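Local coordinates for protein triacylglycerol lipase (Yarrowia lipolytica, PDB 3O0D) that probably hydrolyses the ester bonds of triacylglycerols as an extracellular, glycosylated lipase of the alpha/beta-hydrolase fold, at residues A[5-10]-A[271-276]; A[13-18]-A[260-265]; A[70-75]-A[138-143]. All coordinates share one frame; numbering follows the deposited sequence. Where two conformers were deposited one is given.

Contact 1 (A[5-10]-A[271-276]); sequences TETSHI and KQCSAG
Gln272 packs against Thr5 and Thr7, and its side chain changes from apolar to polar partners along its length. Its CB lies 3.7 Å from CG2 of Thr7, the two side chains crossing at about a right angle. One atom further out, CG of Gln272 comes 3.4 Å from the backbone O of Thr5 and also rests near that residue's CB. The chain then bends (chi2 -71°), and the amide oxygen OE1 of Gln272 takes a hydrogen bond of 2.9 Å from a water. The same water is hydrogen-bonded to OG1 of Thr7 at 2.8 Å, so both ends of the bridge belong to residues already in apolar touch. Thr7 works with both branches: chi1 of 62° sends OG1 to the water and turns CG2 towards the sulfur of Cys273, 3.6 Å from that SG. The sulfur is itself bonded to Cys265 in a disulfide. A second tie comes from Asn270, whose side chain hydrogen-bonds both Glu6 O and Gln272 N. In the sheet, strand 3-8 runs between the antiparallel strand 262-265 and the short parallel strand 269-270; the loop 271-276 follows that outermost strand and packs against strand 3-8, with Cys273 also reaching Phe249 of strand 247-250.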
ATOM      1  N   THR A   5       3.098   6.598  21.718  1.00 15.90           N
ATOM      2  CA  THR A   5       2.249   7.757  21.354  1.00 15.97           C
ATOM      3  C   THR A   5       3.061   8.917  20.765  1.00 14.92           C
ATOM      4  O   THR A   5       2.541  10.037  20.727  1.00 14.74           O
ATOM      5  CB  THR A   5       1.461   8.282  22.510  1.00 16.80           C
ATOM      6  OG1 THR A   5       2.344   8.787  23.535  1.00 19.37           O
ATOM      7  CG2 THR A   5       0.607   7.087  23.105  1.00 21.14           C
ATOM      8  N   GLU A   6       4.241   8.595  20.277  1.00 13.60           N
ATOM      9  CA  GLU A   6       5.116   9.639  19.717  1.00 13.16           C
ATOM     10  C   GLU A   6       4.769   9.873  18.271  1.00 10.11           C
ATOM     11  O   GLU A   6       4.547   8.939  17.470  1.00 12.27           O
ATOM     12  CB  GLU A   6       6.606   9.276  19.804  1.00 13.51           C
ATOM     13  CG  GLU A   6       7.067   9.056  21.229  1.00 19.89           C
ATOM     14  CD  GLU A   6       8.614   8.878  21.329  1.00 35.02           C
ATOM     15  OE1 GLU A   6       9.276   8.354  20.394  1.00 39.42           O
ATOM     16  OE2 GLU A   6       9.160   9.250  22.389  1.00 40.73           O
ATOM     17  N   THR A   7       4.684  11.183  17.912  1.00  9.86           N
ATOM     18  CA  THR A   7       4.445  11.496  16.472  1.00  8.89           C
ATOM     19  C   THR A   7       5.299  12.703  16.138  1.00  9.06           C
ATOM     20  O   THR A   7       5.778  13.350  17.079  1.00 11.69           O
ATOM     21  CB  THR A   7       2.943  11.845  16.100  1.00 11.68           C
ATOM     22  OG1 THR A   7       2.505  13.041  16.797  1.00  9.70           O
ATOM     23  CG2 THR A   7       2.050  10.616  16.508  1.00  9.52           C
ATOM     24  N   SER A   8       5.495  12.975  14.865  1.00  9.34           N
ATOM     25  CA  SER A   8       6.346  14.097  14.419  1.00  9.81           C
ATOM     26  C   SER A   8       5.700  14.712  13.166  1.00  8.61           C
ATOM     27  O   SER A   8       5.069  14.040  12.358  1.00 10.80           O
ATOM     28  CB  SER A   8       7.740  13.503  13.953  1.00 11.26           C
ATOM     29  OG  SER A   8       8.451  13.059  15.109  1.00 16.93           O
ATOM     30  N   HIS A   9       5.889  16.007  13.021  1.00  9.30           N
ATOM     31  CA  HIS A   9       5.453  16.705  11.829  1.00  8.69           C
ATOM     32  C   HIS A   9       6.306  16.488  10.606  1.00  8.74           C
ATOM     33  O   HIS A   9       7.403  15.915  10.733  1.00 11.81           O
ATOM     34  CB  HIS A   9       5.330  18.260  12.146  1.00  9.07           C
ATOM     35  CG  HIS A   9       4.183  18.598  13.015  1.00 10.85           C
ATOM     36  ND1 HIS A   9       2.887  18.532  12.547  1.00 10.67           N
ATOM     37  CD2 HIS A   9       4.099  18.917  14.346  1.00 12.84           C
ATOM     38  CE1 HIS A   9       2.057  18.892  13.538  1.00 10.88           C
ATOM     39  NE2 HIS A   9       2.764  19.088  14.630  1.00 13.06           N
ATOM     40  N   ILE A  10       5.814  16.956   9.438  1.00  7.36           N
ATOM     41  CA  ILE A  10       6.559  16.785   8.185  1.00  8.93           C
ATOM     42  C   ILE A  10       6.641  18.125   7.473  1.00  9.36           C
ATOM     43  O   ILE A  10       5.906  19.072   7.843  1.00 11.45           O
ATOM     44  CB  ILE A  10       5.846  15.798   7.190  1.00 10.79           C
ATOM     45  CG1 ILE A  10       4.429  16.265   6.761  1.00 10.29           C
ATOM     46  CG2 ILE A  10       5.778  14.360   7.884  1.00 10.21           C
ATOM     47  CD1 ILE A  10       3.858  15.327   5.601  1.00 11.59           C
ATOM     48  N   LYS A 271      -1.766   5.256  19.617  1.00 12.94           N
ATOM     49  CA  LYS A 271      -3.128   5.776  19.895  1.00 13.01           C
ATOM     50  C   LYS A 271      -3.215   7.226  19.468  1.00 14.12           C
ATOM     51  O   LYS A 271      -4.340   7.848  19.500  1.00 12.69           O
ATOM     52  CB  LYS A 271      -3.466   5.702  21.384  1.00 17.59           C
ATOM     53  CG  LYS A 271      -3.589   4.278  21.930  1.00 24.14           C
ATOM     54  CD  LYS A 271      -4.864   3.586  21.682  1.00 33.60           C
ATOM     55  CE  LYS A 271      -4.921   2.229  22.520  1.00 34.58           C
ATOM     56  NZ  LYS A 271      -4.721   2.286  24.047  1.00 36.77           N
ATOM     57  N   GLN A 272      -2.076   7.858  19.117  1.00 11.82           N
ATOM     58  CA  GLN A 272      -2.210   9.205  18.516  1.00 12.48           C
ATOM     59  C   GLN A 272      -2.579   9.118  17.033  1.00 12.28           C
ATOM     60  O   GLN A 272      -2.932  10.145  16.375  1.00 12.22           O
ATOM     61  CB  GLN A 272      -0.883   9.968  18.693  1.00 10.90           C
ATOM     62  CG  GLN A 272      -0.733  10.602  20.031  1.00 13.42           C
ATOM     63  CD  GLN A 272      -1.676  11.792  20.180  1.00 18.75           C
ATOM     64  OE1 GLN A 272      -1.702  12.703  19.311  1.00 14.06           O
ATOM     65  NE2 GLN A 272      -2.422  11.828  21.279  1.00 17.18           N
ATOM     66  N   CYS A 273      -2.504   7.925  16.472  1.00 10.83           N
ATOM     67  CA  CYS A 273      -2.733   7.619  15.070  1.00 10.37           C
ATOM     68  C   CYS A 273      -3.938   6.653  14.859  1.00 10.15           C
ATOM     69  O   CYS A 273      -4.868   6.789  15.554  1.00 12.24           O
ATOM     70  CB  CYS A 273      -1.476   7.153  14.358  1.00 11.47           C
ATOM     71  SG  CYS A 273      -0.202   8.395  14.698  1.00 13.59           S
ATOM     72  N   SER A 274      -3.881   5.750  13.890  1.00 10.13           N
ATOM     73  CA  SER A 274      -5.040   4.847  13.550  0.50 11.98           C
ATOM     74  C   SER A 274      -5.621   4.111  14.750  1.00 13.37           C
ATOM     75  O   SER A 274      -6.861   4.027  14.910  1.00 12.18           O
ATOM     76  CB  SER A 274      -4.609   3.734  12.642  0.50 14.80           C
ATOM     77  OG  SER A 274      -4.638   4.165  11.346  0.50 20.74           O
ATOM     78  N   ALA A 275      -4.708   3.588  15.604  1.00 13.08           N
ATOM     79  CA  ALA A 275      -5.143   2.812  16.775  1.00 14.62           C
ATOM     80  C   ALA A 275      -6.019   3.609  17.713  1.00 14.46           C
ATOM     81  O   ALA A 275      -6.757   3.011  18.557  1.00 15.63           O
ATOM     82  CB  ALA A 275      -3.931   2.179  17.543  1.00 13.10           C
ATOM     83  N   GLY A 276      -5.882   4.934  17.697  1.00 12.57           N
ATOM     84  CA  GLY A 276      -6.701   5.852  18.521  1.00 12.77           C
ATOM     85  C   GLY A 276      -8.039   6.333  17.891  1.00 13.32           C
ATOM     86  O   GLY A 276      -8.756   7.168  18.563  1.00 13.00           O
TER
HETATM   87  O   HOH W   1      -0.296  13.239  16.848  1.00 11.68           O

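Contact 2 (A[13-18]-A[260-265]); sequences ESYNFF and SNVVMC
Tyr15 and Val262 have the nearest alpha carbons where helix 13-18 passes strand 262-265 almost perpendicularly, their axes 10.3 Å apart at closest and inclined at 89°. At that separation the side chains alone make the contact. Val262 serves two aromatic rings with its two methyls. Its CG2 comes up obliquely to the Tyr15 ring, 3.7 Å from CE1 and 3.8 Å from CD1, while CG1 looks towards CD2 of Phe18 at a looser 4.4 Å. The tyrosine reaches the strand because CG stands anti to its backbone N (chi1 179°), which carries the ring outward from a CB that does not itself face Val262. Two residues further along the strand, Met264 folds its chain at both chi2 and chi3 and so brings SD to 4.1 Å from CZ of Phe18. This is a Met-aromatic contact, with the sulfur 5.2 Å from the ring centroid and oblique to it. The rings also have partners of their own: Phe18 packs edge-to-face with Tyr223, and Tyr15 does so with Phe293. Val248 of the adjoining strand 247-250 touches Phe18, Val262 and Met264. All four residues that meet here are buried, and no hydrogen bond crosses between them; the hydroxyl of Tyr15 is hydrogen-bonded to Pro257 O. Shape and hydrophobic burial therefore seat the N-terminal helix on the sheet, with the polarisable methionine sulfur probably adding a modest attraction to the ring.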
ATOM      1  N   GLU A  13       7.699  19.320   1.264  1.00 10.00           N
ATOM      2  CA  GLU A  13       8.235  18.410   0.256  1.00 10.52           C
ATOM      3  C   GLU A  13       7.745  16.939   0.506  1.00  9.74           C
ATOM      4  O   GLU A  13       7.435  16.220  -0.466  1.00  9.12           O
ATOM      5  CB  GLU A  13       9.746  18.477   0.208  1.00 12.39           C
ATOM      6  CG  GLU A  13      10.273  17.652  -0.844  1.00 17.94           C
ATOM      7  CD  GLU A  13      11.824  17.689  -0.935  1.00 30.41           C
ATOM      8  OE1 GLU A  13      12.464  18.398  -0.139  1.00 29.20           O
ATOM      9  OE2 GLU A  13      12.364  16.979  -1.838  1.00 31.12           O
ATOM     10  N   SER A  14       7.714  16.569   1.796  1.00  8.66           N
ATOM     11  CA  SER A  14       7.301  15.218   2.182  1.00  7.78           C
ATOM     12  C   SER A  14       5.829  15.113   1.990  1.00  9.32           C
ATOM     13  O   SER A  14       5.368  14.076   1.467  1.00  8.27           O
ATOM     14  CB  SER A  14       7.583  15.022   3.685  1.00 11.41           C
ATOM     15  OG  SER A  14       9.005  14.978   3.864  1.00 11.58           O
ATOM     16  N   TYR A  15       5.071  16.161   2.308  1.00  7.40           N
ATOM     17  CA  TYR A  15       3.631  16.100   2.083  1.00  7.95           C
ATOM     18  C   TYR A  15       3.355  15.896   0.558  1.00  8.96           C
ATOM     19  O   TYR A  15       2.529  15.074   0.165  1.00  8.10           O
ATOM     20  CB  TYR A  15       3.021  17.491   2.489  1.00  7.06           C
ATOM     21  CG  TYR A  15       1.523  17.603   2.280  1.00  9.52           C
ATOM     22  CD1 TYR A  15       0.688  17.647   3.419  1.00  8.51           C
ATOM     23  CD2 TYR A  15       0.965  17.800   0.978  1.00  7.92           C
ATOM     24  CE1 TYR A  15      -0.694  17.801   3.268  1.00  8.08           C
ATOM     25  CE2 TYR A  15      -0.447  17.977   0.798  1.00  9.31           C
ATOM     26  CZ  TYR A  15      -1.223  17.976   1.958  1.00  8.27           C
ATOM     27  OH  TYR A  15      -2.575  18.100   1.730  1.00 11.06           O
ATOM     28  N   ASN A  16       4.128  16.607  -0.335  1.00  7.37           N
ATOM     29  CA  ASN A  16       3.883  16.501  -1.767  1.00  8.72           C
ATOM     30  C   ASN A  16       4.242  15.059  -2.311  1.00  7.58           C
ATOM     31  O   ASN A  16       3.557  14.563  -3.254  1.00  9.60           O
ATOM     32  CB  ASN A  16       4.738  17.483  -2.551  1.00  9.68           C
ATOM     33  CG  ASN A  16       4.336  18.937  -2.282  1.00  9.89           C
ATOM     34  OD1 ASN A  16       3.274  19.199  -1.758  1.00 10.00           O
ATOM     35  ND2 ASN A  16       5.248  19.879  -2.616  1.00  9.62           N
ATOM     36  N   PHE A  17       5.200  14.435  -1.625  1.00  7.68           N
ATOM     37  CA  PHE A  17       5.623  13.101  -1.954  1.00  8.36           C
ATOM     38  C   PHE A  17       4.495  12.105  -1.597  1.00  8.45           C
ATOM     39  O   PHE A  17       4.083  11.277  -2.449  1.00  8.85           O
ATOM     40  CB  PHE A  17       6.860  12.832  -1.135  1.00 10.23           C
ATOM     41  CG  PHE A  17       7.240  11.352  -1.029  1.00  8.99           C
ATOM     42  CD1 PHE A  17       7.938  10.685  -2.050  1.00 12.25           C
ATOM     43  CD2 PHE A  17       7.010  10.743   0.183  1.00 14.98           C
ATOM     44  CE1 PHE A  17       8.365   9.304  -1.767  1.00 13.83           C
ATOM     45  CE2 PHE A  17       7.364   9.422   0.426  1.00 18.21           C
ATOM     46  CZ  PHE A  17       8.034   8.726  -0.568  1.00 17.96           C
ATOM     47  N   PHE A  18       3.909  12.252  -0.420  1.00  8.41           N
ATOM     48  CA  PHE A  18       2.796  11.358  -0.098  1.00  8.76           C
ATOM     49  C   PHE A  18       1.618  11.576  -1.039  1.00  9.15           C
ATOM     50  O   PHE A  18       1.011  10.654  -1.486  1.00  9.31           O
ATOM     51  CB  PHE A  18       2.370  11.538   1.350  1.00  8.53           C
ATOM     52  CG  PHE A  18       3.443  11.166   2.351  1.00  7.81           C
ATOM     53  CD1 PHE A  18       4.111   9.960   2.270  1.00  7.94           C
ATOM     54  CD2 PHE A  18       3.772  11.997   3.386  1.00  8.59           C
ATOM     55  CE1 PHE A  18       5.047   9.627   3.181  1.00  7.52           C
ATOM     56  CE2 PHE A  18       4.728  11.648   4.302  1.00  8.72           C
ATOM     57  CZ  PHE A  18       5.375  10.490   4.191  1.00  7.33           C
ATOM     58  N   SER A 260       0.095  20.735   8.658  1.00  9.60           N
ATOM     59  CA  SER A 260       0.308  20.455  10.067  1.00  9.78           C
ATOM     60  C   SER A 260      -0.325  19.100  10.514  1.00  9.40           C
ATOM     61  O   SER A 260      -0.021  18.644  11.611  1.00 10.40           O
ATOM     62  CB  SER A 260      -0.339  21.573  10.887  1.00  9.15           C
ATOM     63  OG  SER A 260      -1.674  21.822  10.453  1.00 11.75           O
ATOM     64  N   ASN A 261      -1.194  18.591   9.679  1.00  8.91           N
ATOM     65  CA  ASN A 261      -2.067  17.492  10.120  1.00  8.94           C
ATOM     66  C   ASN A 261      -1.745  16.178   9.428  1.00 10.04           C
ATOM     67  O   ASN A 261      -2.494  15.190   9.583  1.00 11.20           O
ATOM     68  CB  ASN A 261      -3.497  17.857   9.891  1.00  8.39           C
ATOM     69  CG  ASN A 261      -3.980  18.742  11.015  1.00 11.19           C
ATOM     70  OD1 ASN A 261      -4.716  18.304  11.980  1.00 15.58           O
ATOM     71  ND2 ASN A 261      -3.578  19.971  10.948  1.00 10.05           N
ATOM     72  N   VAL A 262      -0.568  16.068   8.832  1.00  8.92           N
ATOM     73  CA  VAL A 262      -0.097  14.744   8.403  1.00  9.22           C
ATOM     74  C   VAL A 262       1.180  14.444   9.296  1.00  9.20           C
ATOM     75  O   VAL A 262       2.144  15.241   9.267  1.00 11.21           O
ATOM     76  CB  VAL A 262       0.281  14.765   6.926  1.00  7.36           C
ATOM     77  CG1 VAL A 262       0.817  13.351   6.421  1.00  9.24           C
ATOM     78  CG2 VAL A 262      -0.844  15.244   5.978  1.00 11.06           C
ATOM     79  N   VAL A 263       1.187  13.347  10.048  1.00  8.28           N
ATOM     80  CA  VAL A 263       2.228  13.181  11.069  1.00  7.44           C
ATOM     81  C   VAL A 263       2.874  11.795  10.842  1.00  7.97           C
ATOM     82  O   VAL A 263       2.214  10.860  10.350  1.00  8.85           O
ATOM     83  CB  VAL A 263       1.705  13.348  12.522  1.00  9.76           C
ATOM     84  CG1 VAL A 263       1.270  14.820  12.761  1.00 11.88           C
ATOM     85  CG2 VAL A 263       0.522  12.322  12.815  1.00 10.42           C
ATOM     86  N   MET A 264       4.149  11.666  11.263  1.00 10.17           N
ATOM     87  CA  MET A 264       4.801  10.356  11.205  1.00  8.99           C
ATOM     88  C   MET A 264       4.656   9.730  12.591  1.00 11.10           C
ATOM     89  O   MET A 264       4.905  10.384  13.613  1.00 12.46           O
ATOM     90  CB  MET A 264       6.314  10.616  10.957  1.00 11.45           C
ATOM     91  CG  MET A 264       6.666  11.468   9.715  1.00 12.15           C
ATOM     92  SD  MET A 264       6.036  10.721   8.227  1.00 10.87           S
ATOM     93  CE  MET A 264       7.163   9.264   8.004  1.00  9.32           C
ATOM     94  N   CYS A 265       4.166   8.475  12.649  1.00 10.05           N
ATOM     95  CA  CYS A 265       3.821   7.852  13.942  1.00 13.05           C
ATOM     96  C   CYS A 265       4.905   6.853  14.272  1.00  9.76           C
ATOM     97  O   CYS A 265       5.229   6.106  13.388  1.00 13.71           O
ATOM     98  CB  CYS A 265       2.521   7.038  13.718  1.00 11.25           C
ATOM     99  SG  CYS A 265       1.192   8.205  13.152  1.00 14.46           S
TER

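Contact 3 (A[70-75]-A[138-143]); sequences GYLAVD and NQIGPK. With NAG (2-acetamido-2-deoxy-beta-D-glucopyranose), chain I; NAG (2-acetamido-2-deoxy-beta-D-glucopyranose), chain H.
Asn138 ND2 gives a hydrogen bond of 2.9 Å, with an angle of 153° at the hydrogen, to O6 of a nearby N-acetylglucosamine (chain I), which is hydrogen-bonded in turn to Leu110 O. This sugar belongs to a glycan carried by the protein, and it meets the outward side of the helix that Leu72 of strand 70-75 touches from within. A second N-acetylglucosamine (chain H) brings its acetamide methyl C8 to 3.3 Å from Gly141 O, and is held through Asp145 and His180. Between Leu72 and the helix the contact is apolar. Leu72 is extended at its first torsion (chi1 178°), which carries its branches across to the helix and sets CD2 4.1 Å from CG1 of Ile140 and 3.9 Å from CG of Lys143. The isoleucine's CG1 also lies 4.2 Å from CB of Leu72, so the two side chains meet along more than their ends. Lys143 contributes CG and its backbone C, while the bend at chi2 (59°) leads the amine end away; it also touches Glu57 of strand 53-60. Leu144 and Val147, on the same helix, continue the cover over Leu72. Pro142, which has no N-H to give, lies where the helix is kinked. The helix is thus two-faced: largely apolar where Leu72 meets it, with a hydrogen bond from Gln139 NE2 to Val68 O at the margin, and able on the outside to hydrogen-bond sugar.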
ATOM      1  N   GLY A  70      -4.903  -3.205 -11.828  1.00 13.87           N
ATOM      2  CA  GLY A  70      -3.843  -2.130 -11.589  1.00 10.85           C
ATOM      3  C   GLY A  70      -3.077  -1.959 -12.865  1.00 11.50           C
ATOM      4  O   GLY A  70      -3.515  -2.248 -13.987  1.00 13.17           O
ATOM      5  N   TYR A  71      -1.910  -1.278 -12.725  1.00 10.56           N
ATOM      6  CA  TYR A  71      -1.194  -0.967 -13.983  1.00  9.70           C
ATOM      7  C   TYR A  71       0.313  -0.816 -13.666  1.00  9.21           C
ATOM      8  O   TYR A  71       0.744  -0.715 -12.513  1.00 10.14           O
ATOM      9  CB  TYR A  71      -1.665   0.354 -14.651  1.00 11.78           C
ATOM     10  CG  TYR A  71      -1.474   1.604 -13.729  1.00 10.75           C
ATOM     11  CD1 TYR A  71      -0.289   2.412 -13.817  1.00 12.18           C
ATOM     12  CD2 TYR A  71      -2.479   2.030 -12.889  1.00  9.54           C
ATOM     13  CE1 TYR A  71      -0.134   3.532 -13.001  1.00 11.52           C
ATOM     14  CE2 TYR A  71      -2.326   3.181 -12.047  1.00 12.95           C
ATOM     15  CZ  TYR A  71      -1.154   3.914 -12.166  1.00 11.08           C
ATOM     16  OH  TYR A  71      -1.016   5.046 -11.381  1.00 10.77           O
ATOM     17  N   LEU A  72       1.067  -0.916 -14.744  1.00 11.07           N
ATOM     18  CA  LEU A  72       2.496  -0.758 -14.694  1.00 11.89           C
ATOM     19  C   LEU A  72       2.752   0.436 -15.555  1.00 10.81           C
ATOM     20  O   LEU A  72       2.348   0.522 -16.736  1.00 12.16           O
ATOM     21  CB  LEU A  72       3.138  -2.039 -15.289  1.00 10.94           C
ATOM     22  CG  LEU A  72       4.664  -2.107 -15.403  1.00 13.85           C
ATOM     23  CD1 LEU A  72       5.411  -1.890 -14.101  1.00 14.47           C
ATOM     24  CD2 LEU A  72       5.022  -3.477 -16.084  1.00 15.84           C
ATOM     25  N   ALA A  73       3.565   1.416 -15.030  1.00 10.41           N
ATOM     26  CA  ALA A  73       3.888   2.576 -15.891  1.00 10.77           C
ATOM     27  C   ALA A  73       5.355   2.976 -15.652  1.00  9.48           C
ATOM     28  O   ALA A  73       5.958   2.534 -14.665  1.00 11.69           O
ATOM     29  CB  ALA A  73       2.998   3.771 -15.471  1.00 10.65           C
ATOM     30  N   VAL A  74       5.893   3.807 -16.566  1.00 11.50           N
ATOM     31  CA  VAL A  74       7.303   4.284 -16.454  1.00  9.35           C
ATOM     32  C   VAL A  74       7.233   5.829 -16.478  1.00  7.71           C
ATOM     33  O   VAL A  74       6.652   6.411 -17.391  1.00  9.92           O
ATOM     34  CB  VAL A  74       8.118   3.801 -17.640  1.00 11.43           C
ATOM     35  CG1 VAL A  74       9.572   4.383 -17.491  1.00 12.03           C
ATOM     36  CG2 VAL A  74       8.186   2.257 -17.596  1.00 14.04           C
ATOM     37  N   ASP A  75       7.874   6.454 -15.490  1.00  9.28           N
ATOM     38  CA  ASP A  75       7.844   7.952 -15.372  1.00  8.42           C
ATOM     39  C   ASP A  75       9.338   8.309 -15.702  1.00  9.54           C
ATOM     40  O   ASP A  75      10.265   8.079 -14.903  1.00 10.32           O
ATOM     41  CB  ASP A  75       7.530   8.310 -13.973  1.00  8.56           C
ATOM     42  CG  ASP A  75       7.399   9.834 -13.769  1.00 10.07           C
ATOM     43  OD1 ASP A  75       8.107  10.558 -14.502  1.00 12.80           O
ATOM     44  OD2 ASP A  75       6.627  10.269 -12.884  1.00 11.33           O
ATOM     45  N   ASN A 138       1.224 -13.109 -10.845  1.00 18.38           N
ATOM     46  CA  ASN A 138       0.888 -13.883 -12.008  1.00 19.80           C
ATOM     47  C   ASN A 138       0.395 -13.107 -13.145  1.00 19.83           C
ATOM     48  O   ASN A 138       0.483 -13.591 -14.277  1.00 21.55           O
ATOM     49  CB  ASN A 138      -0.110 -15.013 -11.653  1.00 22.33           C
ATOM     50  CG  ASN A 138       0.479 -16.043 -10.712  1.00 22.23           C
ATOM     51  OD1 ASN A 138      -0.269 -16.675  -9.961  1.00 29.67           O
ATOM     52  ND2 ASN A 138       1.773 -16.250 -10.737  1.00 20.00           N
ATOM     53  N   GLN A 139      -0.142 -11.850 -12.924  1.00 14.99           N
ATOM     54  CA  GLN A 139      -0.602 -11.044 -14.025  1.00 15.61           C
ATOM     55  C   GLN A 139       0.445 -10.086 -14.627  1.00 17.01           C
ATOM     56  O   GLN A 139       0.357  -9.712 -15.779  1.00 19.65           O
ATOM     57  CB  GLN A 139      -1.802 -10.168 -13.600  1.00 16.15           C
ATOM     58  CG  GLN A 139      -3.142 -10.993 -13.299  1.00 15.95           C
ATOM     59  CD  GLN A 139      -4.267 -10.064 -13.000  1.00 15.12           C
ATOM     60  OE1 GLN A 139      -4.899  -9.500 -13.901  1.00 18.04           O
ATOM     61  NE2 GLN A 139      -4.497  -9.852 -11.737  1.00 17.57           N
ATOM     62  N   ILE A 140       1.370  -9.685 -13.792  1.00 17.46           N
ATOM     63  CA  ILE A 140       2.284  -8.573 -14.180  1.00 18.44           C
ATOM     64  C   ILE A 140       3.768  -8.812 -13.931  1.00 18.23           C
ATOM     65  O   ILE A 140       4.611  -8.061 -14.455  1.00 18.77           O
ATOM     66  CB  ILE A 140       1.853  -7.226 -13.549  1.00 18.71           C
ATOM     67  CG1 ILE A 140       2.294  -6.036 -14.419  1.00 18.48           C
ATOM     68  CG2 ILE A 140       2.317  -7.117 -12.129  1.00 17.50           C
ATOM     69  CD1 ILE A 140       1.706  -5.967 -15.755  1.00 18.72           C
ATOM     70  N   GLY A 141       4.112  -9.859 -13.190  1.00 19.20           N
ATOM     71  CA  GLY A 141       5.459 -10.058 -12.757  1.00 17.84           C
ATOM     72  C   GLY A 141       6.440 -10.133 -13.921  1.00 20.43           C
ATOM     73  O   GLY A 141       7.496  -9.442 -13.874  1.00 18.96           O
ATOM     74  N   PRO A 142       6.149 -10.959 -14.935  1.00 20.28           N
ATOM     75  CA  PRO A 142       7.101 -11.078 -16.056  1.00 21.79           C
ATOM     76  C   PRO A 142       7.263  -9.749 -16.840  1.00 21.01           C
ATOM     77  O   PRO A 142       8.424  -9.383 -17.254  1.00 21.86           O
ATOM     78  CB  PRO A 142       6.462 -12.197 -16.940  1.00 23.01           C
ATOM     79  CG  PRO A 142       5.887 -13.145 -15.861  1.00 22.56           C
ATOM     80  CD  PRO A 142       5.126 -12.036 -14.995  1.00 21.27           C
ATOM     81  N   LYS A 143       6.137  -9.056 -17.090  1.00 20.55           N
ATOM     82  CA  LYS A 143       6.179  -7.753 -17.736  1.00 18.86           C
ATOM     83  C   LYS A 143       7.010  -6.747 -16.886  1.00 17.63           C
ATOM     84  O   LYS A 143       7.848  -6.019 -17.501  1.00 18.62           O
ATOM     85  CB  LYS A 143       4.818  -7.177 -18.105  1.00 20.85           C
ATOM     86  CG  LYS A 143       4.855  -6.044 -19.009  1.00 22.70           C
ATOM     87  CD  LYS A 143       5.535  -6.365 -20.323  1.00 28.73           C
ATOM     88  CE  LYS A 143       5.171  -5.351 -21.361  1.00 33.71           C
ATOM     89  NZ  LYS A 143       5.209  -5.996 -22.700  1.00 42.87           N
TER
HETATM   90  C1  NAG I 303       1.416 -18.479  -6.130  1.00 26.31           C
HETATM   91  C2  NAG I 303       0.948 -19.777  -5.482  1.00 29.33           C
HETATM   92  C3  NAG I 303       1.929 -20.870  -5.893  1.00 32.08           C
HETATM   93  C4  NAG I 303       2.208 -20.944  -7.394  1.00 31.92           C
HETATM   94  C5  NAG I 303       2.587 -19.567  -7.937  1.00 34.54           C
HETATM   95  C6  NAG I 303       2.581 -19.423  -9.453  1.00 36.19           C
HETATM   96  C7  NAG I 303      -0.263 -19.560  -3.391  1.00 29.86           C
HETATM   97  C8  NAG I 303      -0.266 -19.513  -1.913  1.00 32.81           C
HETATM   98  N2  NAG I 303       0.908 -19.702  -4.043  1.00 32.51           N
HETATM   99  O3  NAG I 303       1.501 -22.149  -5.394  1.00 33.41           O
HETATM  100  O4  NAG I 303       3.325 -21.814  -7.516  1.00 36.39           O
HETATM  101  O5  NAG I 303       1.616 -18.606  -7.516  1.00 31.15           O
HETATM  102  O6  NAG I 303       3.437 -18.339  -9.742  1.00 34.41           O
HETATM  103  O7  NAG I 303      -1.320 -19.470  -3.988  1.00 34.10           O
HETATM  104  C1  NAG H 302      11.587 -12.949  -9.036  1.00 21.83           C
HETATM  105  C2  NAG H 302      11.689 -11.458  -9.431  1.00 21.69           C
HETATM  106  C3  NAG H 302      12.957 -11.271 -10.254  1.00 21.35           C
HETATM  107  C4  NAG H 302      14.183 -11.792  -9.497  1.00 24.28           C
HETATM  108  C5  NAG H 302      13.921 -13.252  -9.220  1.00 26.07           C
HETATM  109  C6  NAG H 302      15.084 -14.069  -8.625  1.00 25.71           C
HETATM  110  C7  NAG H 302       9.556 -10.275  -9.747  1.00 26.30           C
HETATM  111  C8  NAG H 302       8.486  -9.834 -10.704  1.00 22.95           C
HETATM  112  N2  NAG H 302      10.564 -10.997 -10.249  1.00 24.59           N
HETATM  113  O3  NAG H 302      13.087  -9.869 -10.557  1.00 25.53           O
HETATM  114  O4  NAG H 302      15.322 -11.726 -10.361  1.00 25.60           O
HETATM  115  O5  NAG H 302      12.759 -13.312  -8.365  1.00 24.70           O
HETATM  116  O6  NAG H 302      15.640 -13.323  -7.604  1.00 29.51           O
HETATM  117  O7  NAG H 302       9.492 -10.011  -8.560  1.00 24.29           O

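In the fold
All three contacts reach the one mixed sheet of this alpha/beta hydrolase. Contacts 1 and 2 are neighbours, their centres about 12 Å apart, joined by the Cys265-Cys273 disulfide and by strands 3-8 and 262-265 lying side by side; strand 3-8 leads directly into helix 12-27. Contact 3 lies towards the other end of the sheet, about 34 Å from contact 1 and about 27 Å from contact 2 between centres, where strand 68-75 is second from the edge. Along the chain the contacts are nested: 70-75 with 138-143 inside 13-18 with 260-265, inside 5-10 with 271-276. Most of the sequence thus forms a loop closed by contacts between the N-terminal region and late segments.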